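Local coordinates for DUF574 domain-containing protein (Thermobifida fusca, PDB 2QE6) that probably acts as an S-adenosylmethionine-dependent methyltransferase, since it binds this cofactor in a Rossmann-like domain, although its methyl acceptor is unknown, at residues K20-R25 / D111-V116; L65-R70 / R248-V253; M162-L167 / Y191-S196. The protein carries 1 engineered substitution. One frame throughout, in Å; residues are numbered along the deposited sequence.

Interaction 1 (K20-R25 / D111-V116); sequences KPTIAR and DIDPMV. With SAM (S-adenosylmethionine), chain F.
The carboxylate of Asp113 forms the dense part of this contact, lying between two helix starts. With CG anti to the backbone N (chi1 -165°), Asp113 OD2 accepts from Thr22 OG1 at 2.7 Å, the hydroxyl arriving from above the carboxylate plane. OD1 is gripped twice. Arg25 NH2 reaches Asp113 OD1 at 2.9 Å on the syn lone pair, completing a salt bridge, while Met115 N donates to Asp113 OD1 at 2.9 Å from above the carboxylate plane, so that Asp113 N-caps its own helix. Arg25 NE adds only a weak bond to OD2, consistent with the 45° between guanidinium and carboxylate planes. That guanidinium is sandwiched: Thr22 CG2 sits 3.3 Å above the centre of one face, and CE of Met115, a selenomethionine, covers the other nearer the rim. Leu16 O takes NH1, and Thr22 OG1 also N-caps its own helix by accepting from Arg25 N.

Asp111 ends strand 106-111, the place where class I Rossmann-like methyltransferases carry the acidic residue that holds the ribose. Its OD1 accepts from SAM O2' at 2.8 Å and its OD2 from SAM O3' at 2.5 Å, while the anti lone pair of OD1 closes an Asx turn with Asp113 N. Ala24 CB presses against SAM O3' at 3.1 Å. Packing is looser where Ala24 CB faces Val116 CG2 at 4.3 Å, and Pro114, next to the Asp113 cap, is exposed.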
loop_
_atom_site.group_PDB
_atom_site.type_symbol
_atom_site.label_atom_id
_atom_site.label_comp_id
_atom_site.label_asym_id
_atom_site.label_seq_id
_atom_site.Cartn_x
_atom_site.Cartn_y
_atom_site.Cartn_z
ATOM N N LYS A 20 0.131 19.350 -11.644
ATOM C CA LYS A 20 1.239 18.403 -11.431
ATOM C C LYS A 20 0.576 17.092 -10.973
ATOM O O LYS A 20 -0.293 17.108 -10.103
ATOM C CB LYS A 20 2.228 18.900 -10.337
ATOM C CG LYS A 20 3.193 20.042 -10.752
ATOM N N PRO A 21 0.985 15.944 -11.548
ATOM C CA PRO A 21 0.364 14.722 -11.021
ATOM C C PRO A 21 0.866 14.359 -9.645
ATOM O O PRO A 21 1.969 14.749 -9.282
ATOM C CB PRO A 21 0.786 13.649 -12.026
ATOM C CG PRO A 21 2.072 14.130 -12.586
ATOM C CD PRO A 21 1.933 15.671 -12.638
ATOM N N THR A 22 0.087 13.595 -8.887
ATOM C CA THR A 22 0.591 12.973 -7.650
ATOM C C THR A 22 0.399 11.456 -7.736
ATOM O O THR A 22 -0.462 10.962 -8.476
ATOM C CB THR A 22 -0.118 13.471 -6.402
ATOM O OG1 THR A 22 -1.361 12.783 -6.260
ATOM C CG2 THR A 22 -0.397 15.000 -6.454
ATOM N N ILE A 23 1.149 10.729 -6.918
ATOM C CA ILE A 23 1.062 9.259 -6.865
ATOM C C ILE A 23 -0.323 8.793 -6.514
ATOM O O ILE A 23 -0.897 7.956 -7.218
ATOM C CB ILE A 23 2.103 8.620 -5.894
ATOM C CG1 ILE A 23 3.554 8.906 -6.383
ATOM C CG2 ILE A 23 1.871 7.106 -5.862
ATOM C CD1 ILE A 23 4.725 8.761 -5.277
ATOM N N ALA A 24 -0.891 9.353 -5.462
ATOM C CA ALA A 24 -2.226 8.926 -5.039
ATOM C C ALA A 24 -3.266 9.111 -6.130
ATOM O O ALA A 24 -4.084 8.224 -6.358
ATOM C CB ALA A 24 -2.664 9.669 -3.753
ATOM N N ARG A 25 -3.244 10.277 -6.782
ATOM C CA ARG A 25 -4.222 10.629 -7.798
ATOM C C ARG A 25 -4.097 9.856 -9.075
ATOM O O ARG A 25 -5.098 9.479 -9.682
ATOM C CB ARG A 25 -4.179 12.124 -8.082
ATOM C CG ARG A 25 -4.574 12.940 -6.881
ATOM C CD ARG A 25 -4.135 14.391 -7.038
ATOM N NE ARG A 25 -3.890 15.026 -5.742
ATOM C CZ ARG A 25 -3.475 16.277 -5.592
ATOM N NH1 ARG A 25 -3.230 17.040 -6.656
ATOM N NH2 ARG A 25 -3.302 16.766 -4.368
ATOM N N ASP A 111 -0.888 9.214 4.547
ATOM C CA ASP A 111 -0.527 9.507 3.178
ATOM C C ASP A 111 0.068 10.898 3.083
ATOM O O ASP A 111 -0.234 11.749 3.860
ATOM C CB ASP A 111 -1.705 9.340 2.205
ATOM C CG ASP A 111 -1.239 9.012 0.767
ATOM O OD1 ASP A 111 -0.818 9.918 0.033
ATOM O OD2 ASP A 111 -1.310 7.847 0.352
ATOM N N ILE A 112 0.939 11.081 2.112
ATOM C CA ILE A 112 1.597 12.368 1.878
ATOM C C ILE A 112 0.705 13.346 1.081
ATOM O O ILE A 112 0.827 14.549 1.212
ATOM C CB ILE A 112 2.971 12.156 1.165
ATOM C CG1 ILE A 112 3.768 13.465 1.079
ATOM C CG2 ILE A 112 2.779 11.515 -0.224
ATOM C CD1 ILE A 112 4.048 14.099 2.413
ATOM N N ASP A 113 -0.183 12.818 0.245
ATOM C CA ASP A 113 -1.112 13.641 -0.533
ATOM C C ASP A 113 -2.169 14.194 0.402
ATOM O O ASP A 113 -2.934 13.441 0.915
ATOM C CB ASP A 113 -1.785 12.788 -1.648
ATOM C CG ASP A 113 -2.481 13.631 -2.702
ATOM O OD1 ASP A 113 -2.921 14.760 -2.341
ATOM O OD2 ASP A 113 -2.634 13.161 -3.873
ATOM N N PRO A 114 -2.247 15.520 0.562
ATOM C CA PRO A 114 -3.292 16.128 1.366
ATOM C C PRO A 114 -4.716 15.818 0.929
ATOM O O PRO A 114 -5.629 15.948 1.736
ATOM C CB PRO A 114 -3.033 17.621 1.226
ATOM C CG PRO A 114 -2.008 17.785 0.214
ATOM C CD PRO A 114 -1.314 16.519 0.009
HETATM N N MSE A 115 -4.934 15.453 -0.335
HETATM C CA MSE A 115 -6.256 15.053 -0.759
HETATM C C MSE A 115 -6.792 13.829 0.001
HETATM O O MSE A 115 -8.002 13.708 0.166
HETATM C CB MSE A 115 -6.346 14.797 -2.272
HETATM C CG MSE A 115 -7.808 14.816 -2.754
HETATM SE SE MSE A 115 -7.883 14.429 -4.630
HETATM C CE MSE A 115 -7.238 16.173 -5.213
ATOM N N VAL A 116 -5.912 12.947 0.448
ATOM C CA VAL A 116 -6.296 11.737 1.213
ATOM C C VAL A 116 -6.919 12.168 2.543
ATOM O O VAL A 116 -8.047 11.761 2.910
ATOM C CB VAL A 116 -5.064 10.774 1.410
ATOM C CG1 VAL A 116 -5.403 9.581 2.317
ATOM C CG2 VAL A 116 -4.554 10.269 0.078
HETATM N N SAM F . -1.494 1.613 -0.482
HETATM C CA SAM F . -2.524 1.842 -1.570
HETATM C C SAM F . -2.710 0.565 -2.359
HETATM O O SAM F . -3.772 0.338 -2.927
HETATM O OXT SAM F . -1.779 -0.245 -2.460
HETATM C CB SAM F . -2.200 2.947 -2.594
HETATM C CG SAM F . -0.961 2.710 -3.473
HETATM S SD SAM F . -0.462 4.105 -4.536
HETATM C CE SAM F . -1.792 5.222 -4.030
HETATM C "C5'" SAM F . 0.830 4.729 -3.441
HETATM C "C4'" SAM F . 0.496 5.673 -2.279
HETATM O "O4'" SAM F . 1.650 5.826 -1.446
HETATM C "C3'" SAM F . 0.110 7.096 -2.715
HETATM O "O3'" SAM F . -1.113 7.500 -2.126
HETATM C "C2'" SAM F . 1.260 8.000 -2.301
HETATM O "O2'" SAM F . 0.899 9.368 -2.072
HETATM C "C1'" SAM F . 1.779 7.214 -1.102
HETATM N N9 SAM F . 3.179 7.552 -0.839
HETATM C C8 SAM F . 4.299 7.358 -1.645
HETATM N N7 SAM F . 5.392 7.819 -0.982
HETATM C C5 SAM F . 4.972 8.284 0.238
HETATM C C6 SAM F . 5.677 8.838 1.316
HETATM N N6 SAM F . 7.024 9.015 1.218
HETATM N N1 SAM F . 4.948 9.206 2.434
HETATM C C2 SAM F . 3.551 9.032 2.513
HETATM N N3 SAM F . 2.853 8.490 1.437
HETATM C C4 SAM F . 3.578 8.118 0.332
#

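Interaction 2 (L65-R70 / R248-V253)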
loop_
_atom_site.group_PDB
_atom_site.type_symbol
_atom_site.label_atom_id
_atom_site.label_comp_id
_atom_site.label_asym_id
_atom_site.label_seq_id
_atom_site.Cartn_x
_atom_site.Cartn_y
_atom_site.Cartn_z
ATOM N N LEU A 65 -4.764 -6.566 -1.344
ATOM C CA LEU A 65 -4.923 -5.768 -0.137
ATOM C C LEU A 65 -6.092 -6.328 0.663
ATOM O O LEU A 65 -5.981 -6.562 1.862
ATOM C CB LEU A 65 -5.169 -4.288 -0.456
ATOM C CG LEU A 65 -5.407 -3.286 0.693
ATOM C CD1 LEU A 65 -5.033 -1.914 0.147
ATOM C CD2 LEU A 65 -6.855 -3.311 1.231
ATOM N N VAL A 66 -7.205 -6.546 -0.015
ATOM C CA VAL A 66 -8.411 -7.065 0.653
ATOM C C VAL A 66 -8.181 -8.470 1.244
ATOM O O VAL A 66 -8.503 -8.736 2.417
ATOM C CB VAL A 66 -9.624 -7.075 -0.320
ATOM C CG1 VAL A 66 -10.786 -7.861 0.282
ATOM C CG2 VAL A 66 -10.084 -5.633 -0.670
ATOM N N ARG A 67 -7.654 -9.381 0.429
ATOM C CA ARG A 67 -7.338 -10.729 0.893
ATOM C C ARG A 67 -6.353 -10.730 2.070
ATOM O O ARG A 67 -6.491 -11.531 2.991
ATOM C CB ARG A 67 -6.808 -11.619 -0.252
ATOM C CG ARG A 67 -7.779 -11.817 -1.407
ATOM C CD ARG A 67 -7.445 -13.021 -2.286
ATOM N NE ARG A 67 -6.074 -12.976 -2.778
ATOM C CZ ARG A 67 -5.664 -12.209 -3.788
ATOM N NH1 ARG A 67 -6.515 -11.405 -4.427
ATOM N NH2 ARG A 67 -4.386 -12.224 -4.160
ATOM N N GLY A 68 -5.347 -9.860 2.022
ATOM C CA GLY A 68 -4.349 -9.799 3.079
ATOM C C GLY A 68 -4.900 -9.202 4.366
ATOM O O GLY A 68 -4.656 -9.694 5.443
ATOM N N VAL A 69 -5.675 -8.137 4.257
ATOM C CA VAL A 69 -6.258 -7.533 5.439
ATOM C C VAL A 69 -7.252 -8.507 6.068
ATOM O O VAL A 69 -7.321 -8.610 7.274
ATOM C CB VAL A 69 -6.866 -6.164 5.133
ATOM C CG1 VAL A 69 -7.628 -5.657 6.298
ATOM C CG2 VAL A 69 -5.765 -5.191 4.724
ATOM N N ARG A 70 -8.022 -9.217 5.245
ATOM C CA ARG A 70 -8.953 -10.230 5.740
ATOM C C ARG A 70 -8.207 -11.346 6.479
ATOM O O ARG A 70 -8.656 -11.808 7.521
ATOM C CB ARG A 70 -9.789 -10.815 4.597
ATOM C CG ARG A 70 -10.855 -11.800 5.059
ATOM C CD ARG A 70 -11.662 -12.376 3.904
ATOM N NE ARG A 70 -10.818 -13.127 2.974
ATOM C CZ ARG A 70 -10.767 -12.950 1.656
ATOM N NH1 ARG A 70 -11.523 -12.036 1.058
ATOM N NH2 ARG A 70 -9.953 -13.708 0.931
ATOM N N ARG A 248 -2.569 -16.206 -1.805
ATOM C CA ARG A 248 -3.803 -16.762 -1.269
ATOM C C ARG A 248 -5.027 -16.357 -2.043
ATOM O O ARG A 248 -5.901 -15.674 -1.517
ATOM C CB ARG A 248 -3.969 -16.354 0.210
ATOM C CG ARG A 248 -2.781 -16.781 1.069
ATOM C CD ARG A 248 -3.126 -16.839 2.538
ATOM N NE ARG A 248 -1.948 -17.224 3.309
ATOM C CZ ARG A 248 -1.993 -17.772 4.513
ATOM N NH1 ARG A 248 -3.162 -17.974 5.116
ATOM N NH2 ARG A 248 -0.865 -18.100 5.123
ATOM N N PRO A 249 -5.137 -16.823 -3.287
ATOM C CA PRO A 249 -6.251 -16.435 -4.137
ATOM C C PRO A 249 -7.568 -17.007 -3.636
ATOM O O PRO A 249 -7.573 -18.069 -3.025
ATOM C CB PRO A 249 -5.894 -17.025 -5.507
ATOM C CG PRO A 249 -4.836 -17.958 -5.297
ATOM C CD PRO A 249 -4.231 -17.765 -3.940
ATOM N N ASP A 250 -8.666 -16.301 -3.849
ATOM C CA ASP A 250 -9.974 -16.839 -3.458
ATOM C C ASP A 250 -10.864 -17.020 -4.694
ATOM O O ASP A 250 -12.073 -16.824 -4.668
ATOM C CB ASP A 250 -10.630 -16.029 -2.303
ATOM C CG ASP A 250 -10.752 -14.543 -2.578
ATOM O OD1 ASP A 250 -10.767 -14.116 -3.746
ATOM O OD2 ASP A 250 -10.856 -13.787 -1.599
ATOM N N GLU A 251 -10.231 -17.499 -5.756
ATOM C CA GLU A 251 -10.722 -17.374 -7.125
ATOM C C GLU A 251 -9.639 -18.101 -7.928
ATOM O O GLU A 251 -8.462 -18.013 -7.580
ATOM C CB GLU A 251 -10.866 -15.874 -7.452
ATOM C CG GLU A 251 -10.809 -15.386 -8.907
ATOM C CD GLU A 251 -10.775 -13.834 -8.978
ATOM O OE1 GLU A 251 -11.651 -13.186 -8.348
ATOM O OE2 GLU A 251 -9.868 -13.260 -9.640
ATOM N N PRO A 252 -10.022 -18.858 -8.970
ATOM C CA PRO A 252 -9.004 -19.761 -9.523
ATOM C C PRO A 252 -7.914 -18.988 -10.276
ATOM O O PRO A 252 -8.201 -17.959 -10.920
ATOM C CB PRO A 252 -9.812 -20.678 -10.471
ATOM C CG PRO A 252 -11.275 -20.339 -10.237
ATOM C CD PRO A 252 -11.289 -18.937 -9.721
ATOM N N VAL A 253 -6.675 -19.465 -10.173
ATOM C CA VAL A 253 -5.526 -18.770 -10.781
ATOM C C VAL A 253 -4.374 -19.748 -11.010
ATOM O O VAL A 253 -4.016 -20.543 -10.139
ATOM C CB VAL A 253 -5.031 -17.577 -9.923
ATOM C CG1 VAL A 253 -4.565 -18.076 -8.628
ATOM C CG2 VAL A 253 -3.905 -16.800 -10.648
HETATM O O HOH W 1 -9.638 -11.492 -4.680
HETATM O O HOH W 2 -7.331 -15.626 0.619
HETATM O O HOH W 3 -11.367 -10.840 -1.651
#
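Charge pairing is concentrated on Asp250 OD2. Arg70 NH2 approaches this oxygen at 2.7 Å along its anti lone pair, forming a salt bridge, whereas Arg70 NH1 makes only a weak bond to the same OD2 at 3.3 Å. Both nitrogens therefore fork onto one oxygen instead of pairing with two, and the guanidinium and carboxylate planes stand 38° apart. A bend at chi3 (62°) in the Arg70 chain folds its end back, so that one guanidinium face passes over Arg67 CA. Asp250 meets it with CG in the crowded position between backbone N and carbonyl carbon (chi1 54°).

Among the hydrogen bonds to backbone, the principal partner of Arg67 is Trp247 O, reached by NH2. Arg67 NE adds a weak bond to Arg248 O, 3.0 Å away and near the guanidinium plane. Arg248 turns its own side chain elsewhere, giving NE to Glu238 O and a cation-pi contact to Phe71.

Water completes the polar network. One molecule joins Arg67 NH1, at 3.1 Å, to Asp250 OD1, at 3.0 Å; another donates to Arg248 O at 2.6 Å and weakly receives Arg70 NH2; a third links Arg70 NH1 with Asp250 OD2.

Van der Waals contact is slight: the aliphatic Arg67 CD lies 3.6 Å from Asp250 OD2. Two arginines one turn apart on helix 54-75 thus hold the loop between strands 235-243 and 265-271, the antiparallel pair that completes the seven-stranded 3-2-1-4-5-7-6 sheet of class I methyltransferases.

Interaction 3 (M162-L167 / Y191-S196). With SAM (S-adenosylmethionine), chain F.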
loop_
_atom_site.group_PDB
_atom_site.type_symbol
_atom_site.label_atom_id
_atom_site.label_comp_id
_atom_site.label_asym_id
_atom_site.label_seq_id
_atom_site.Cartn_x
_atom_site.Cartn_y
_atom_site.Cartn_z
HETATM N N MSE A 162 1.549 -1.844 7.113
HETATM C CA MSE A 162 1.330 -2.126 5.692
HETATM C C MSE A 162 2.079 -1.107 4.880
HETATM O O MSE A 162 2.037 0.078 5.179
HETATM C CB MSE A 162 -0.151 -2.026 5.358
HETATM C CG MSE A 162 -1.014 -3.017 6.090
HETATM SE SE MSE A 162 -2.902 -2.602 5.967
HETATM C CE MSE A 162 -3.254 -2.506 4.044
ATOM N N LEU A 163 2.868 -1.585 3.920
ATOM C CA LEU A 163 3.436 -0.754 2.887
ATOM C C LEU A 163 2.975 -1.331 1.536
ATOM O O LEU A 163 3.773 -1.647 0.652
ATOM C CB LEU A 163 4.963 -0.706 2.994
ATOM C CG LEU A 163 5.491 0.111 4.189
ATOM C CD1 LEU A 163 6.044 -0.759 5.225
ATOM C CD2 LEU A 163 6.549 1.100 3.723
ATOM N N VAL A 164 1.666 -1.499 1.424
ATOM C CA VAL A 164 1.025 -2.056 0.263
ATOM C C VAL A 164 1.060 -0.960 -0.840
ATOM O O VAL A 164 0.710 0.190 -0.584
ATOM C CB VAL A 164 -0.428 -2.560 0.621
ATOM C CG1 VAL A 164 -1.201 -3.015 -0.639
ATOM C CG2 VAL A 164 -0.351 -3.728 1.625
ATOM N N GLY A 165 1.568 -1.317 -2.022
ATOM C CA GLY A 165 1.735 -0.387 -3.122
ATOM C C GLY A 165 2.657 0.777 -2.863
ATOM O O GLY A 165 2.525 1.840 -3.515
HETATM N N MSE A 166 3.587 0.589 -1.919
HETATM C CA MSE A 166 4.362 1.699 -1.296
HETATM C C MSE A 166 5.877 1.384 -1.390
HETATM O O MSE A 166 6.720 2.301 -1.516
HETATM C CB MSE A 166 3.801 1.868 0.174
HETATM C CG MSE A 166 4.148 3.062 1.184
HETATM SE SE MSE A 166 4.494 4.699 0.298
HETATM C CE MSE A 166 6.360 4.840 0.804
ATOM N N LEU A 167 6.267 0.108 -1.381
ATOM C CA LEU A 167 7.713 -0.201 -1.278
ATOM C C LEU A 167 8.512 0.383 -2.436
ATOM O O LEU A 167 9.656 0.790 -2.260
ATOM C CB LEU A 167 7.983 -1.726 -1.184
ATOM C CG LEU A 167 9.434 -2.264 -1.002
ATOM C CD1 LEU A 167 10.088 -1.667 0.233
ATOM C CD2 LEU A 167 9.540 -3.834 -0.930
ATOM N N TYR A 191 2.716 -8.272 12.215
ATOM C CA TYR A 191 2.949 -8.556 10.807
ATOM C C TYR A 191 3.378 -7.317 10.044
ATOM O O TYR A 191 3.042 -6.199 10.433
ATOM C CB TYR A 191 1.682 -9.129 10.171
ATOM C CG TYR A 191 1.251 -10.468 10.741
ATOM C CD1 TYR A 191 0.534 -10.542 11.903
ATOM C CD2 TYR A 191 1.581 -11.662 10.095
ATOM C CE1 TYR A 191 0.111 -11.781 12.421
ATOM C CE2 TYR A 191 1.175 -12.894 10.587
ATOM C CZ TYR A 191 0.430 -12.941 11.754
ATOM O OH TYR A 191 0.053 -14.144 12.261
ATOM N N LEU A 192 4.149 -7.547 8.975
ATOM C CA LEU A 192 4.442 -6.571 7.932
ATOM C C LEU A 192 3.858 -7.084 6.613
ATOM O O LEU A 192 4.165 -8.207 6.199
ATOM C CB LEU A 192 5.953 -6.395 7.779
ATOM C CG LEU A 192 6.471 -5.361 6.771
ATOM C CD1 LEU A 192 6.012 -3.974 7.119
ATOM C CD2 LEU A 192 8.020 -5.468 6.706
ATOM N N PHE A 193 2.981 -6.290 6.004
ATOM C CA PHE A 193 2.299 -6.615 4.720
ATOM C C PHE A 193 2.777 -5.559 3.701
ATOM O O PHE A 193 2.549 -4.365 3.893
ATOM C CB PHE A 193 0.779 -6.565 4.973
ATOM C CG PHE A 193 -0.111 -6.799 3.769
ATOM C CD1 PHE A 193 0.346 -7.377 2.593
ATOM C CD2 PHE A 193 -1.482 -6.510 3.873
ATOM C CE1 PHE A 193 -0.519 -7.638 1.530
ATOM C CE2 PHE A 193 -2.346 -6.746 2.802
ATOM C CZ PHE A 193 -1.859 -7.335 1.627
HETATM N N MSE A 194 3.507 -5.977 2.659
HETATM C CA MSE A 194 3.928 -5.058 1.628
HETATM C C MSE A 194 3.634 -5.592 0.233
HETATM O O MSE A 194 3.589 -6.809 0.024
HETATM C CB MSE A 194 5.447 -4.824 1.715
HETATM C CG MSE A 194 5.914 -4.489 3.115
HETATM SE SE MSE A 194 7.712 -3.753 3.104
HETATM C CE MSE A 194 8.775 -5.392 2.937
ATOM N N THR A 195 3.470 -4.691 -0.734
ATOM C CA THR A 195 3.454 -5.105 -2.130
ATOM C C THR A 195 4.405 -4.157 -2.857
ATOM O O THR A 195 4.700 -3.079 -2.367
ATOM C CB THR A 195 2.073 -5.136 -2.756
ATOM O OG1 THR A 195 1.645 -3.794 -3.049
ATOM C CG2 THR A 195 1.089 -5.872 -1.855
ATOM N N SER A 196 4.851 -4.547 -4.029
ATOM C CA SER A 196 5.904 -3.806 -4.698
ATOM C C SER A 196 5.901 -4.150 -6.173
ATOM O O SER A 196 5.724 -5.299 -6.537
ATOM C CB SER A 196 7.256 -4.192 -4.145
ATOM O OG SER A 196 8.331 -3.497 -4.845
HETATM N N SAM F . -1.494 1.613 -0.482
HETATM C CA SAM F . -2.524 1.842 -1.570
HETATM C C SAM F . -2.710 0.565 -2.359
HETATM O O SAM F . -3.772 0.338 -2.927
HETATM O OXT SAM F . -1.779 -0.245 -2.460
HETATM C CB SAM F . -2.200 2.947 -2.594
HETATM C CG SAM F . -0.961 2.710 -3.473
HETATM S SD SAM F . -0.462 4.105 -4.536
HETATM C CE SAM F . -1.792 5.222 -4.030
HETATM C "C5'" SAM F . 0.830 4.729 -3.441
HETATM C "C4'" SAM F . 0.496 5.673 -2.279
HETATM O "O4'" SAM F . 1.650 5.826 -1.446
HETATM C "C3'" SAM F . 0.110 7.096 -2.715
HETATM O "O3'" SAM F . -1.113 7.500 -2.126
HETATM C "C2'" SAM F . 1.260 8.000 -2.301
HETATM O "O2'" SAM F . 0.899 9.368 -2.072
HETATM C "C1'" SAM F . 1.779 7.214 -1.102
HETATM N N9 SAM F . 3.179 7.552 -0.839
HETATM C C8 SAM F . 4.299 7.358 -1.645
HETATM N N7 SAM F . 5.392 7.819 -0.982
HETATM C C5 SAM F . 4.972 8.284 0.238
HETATM C C6 SAM F . 5.677 8.838 1.316
HETATM N N6 SAM F . 7.024 9.015 1.218
HETATM N N1 SAM F . 4.948 9.206 2.434
HETATM C C2 SAM F . 3.551 9.032 2.513
HETATM N N3 SAM F . 2.853 8.490 1.437
HETATM C C4 SAM F . 3.578 8.118 0.332
#
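Strands 160-163 and 191-197 pair in parallel, Leu163 N donating to Phe193 O at 2.8 Å nearly along the C=O axis and Thr195 N returning a weak bond to Leu163 O. They are the two strands of a beta-alpha-beta unit whose crossover includes helix 175-185, at the middle of the Rossmann-like sheet. Met162 and Phe193 lie side by side on one face; Leu163 and Met194 do so on the other, with Leu163 CB 3.9 Å from Met194 CG. Past the strand end, Val164 CG2 sits 3.6 Å from the Phe193 ring centroid and 4° off its normal, a CH-pi contact. An alanine at Phe193 would remove this contact and the ring's packing against Leu72 and Ile269, and would probably loosen the sheet against helix 54-75.

Thr195 OG1 accepts from Gly165 N at 2.7 Å and is also hydrogen-bonded to Asn61 OD1, which fixes the turn beside the cofactor. Gly165 has positive phi (61°), and a side chain there would collide with SAM OXT. The selenium of Met166 rests 3.3 Å from SAM C8, and the SAM amino N donates to Val164 O at 2.6 Å.

From the N terminus, residues 20-25 wait until residues 111-116 to close interaction 1, a loop holding helix 54-75 and the first two strands. Residues 65-70 fall inside that loop, but their partner comes only at 248-253, so interactions 1 and 2 cross, on opposite sides of the chain's centre. Interaction 3 opens after interaction 1 has closed and lies nested within the loop of interaction 2. Interactions 1 and 3 both reach SAM, joining the ribose side of the pocket to its amino end. Interactions 2 and 3 touch directly: Gly68 CA of helix 54-75 lies 3.7 Å from Phe193 CE2, linking that helix to strand 191-197.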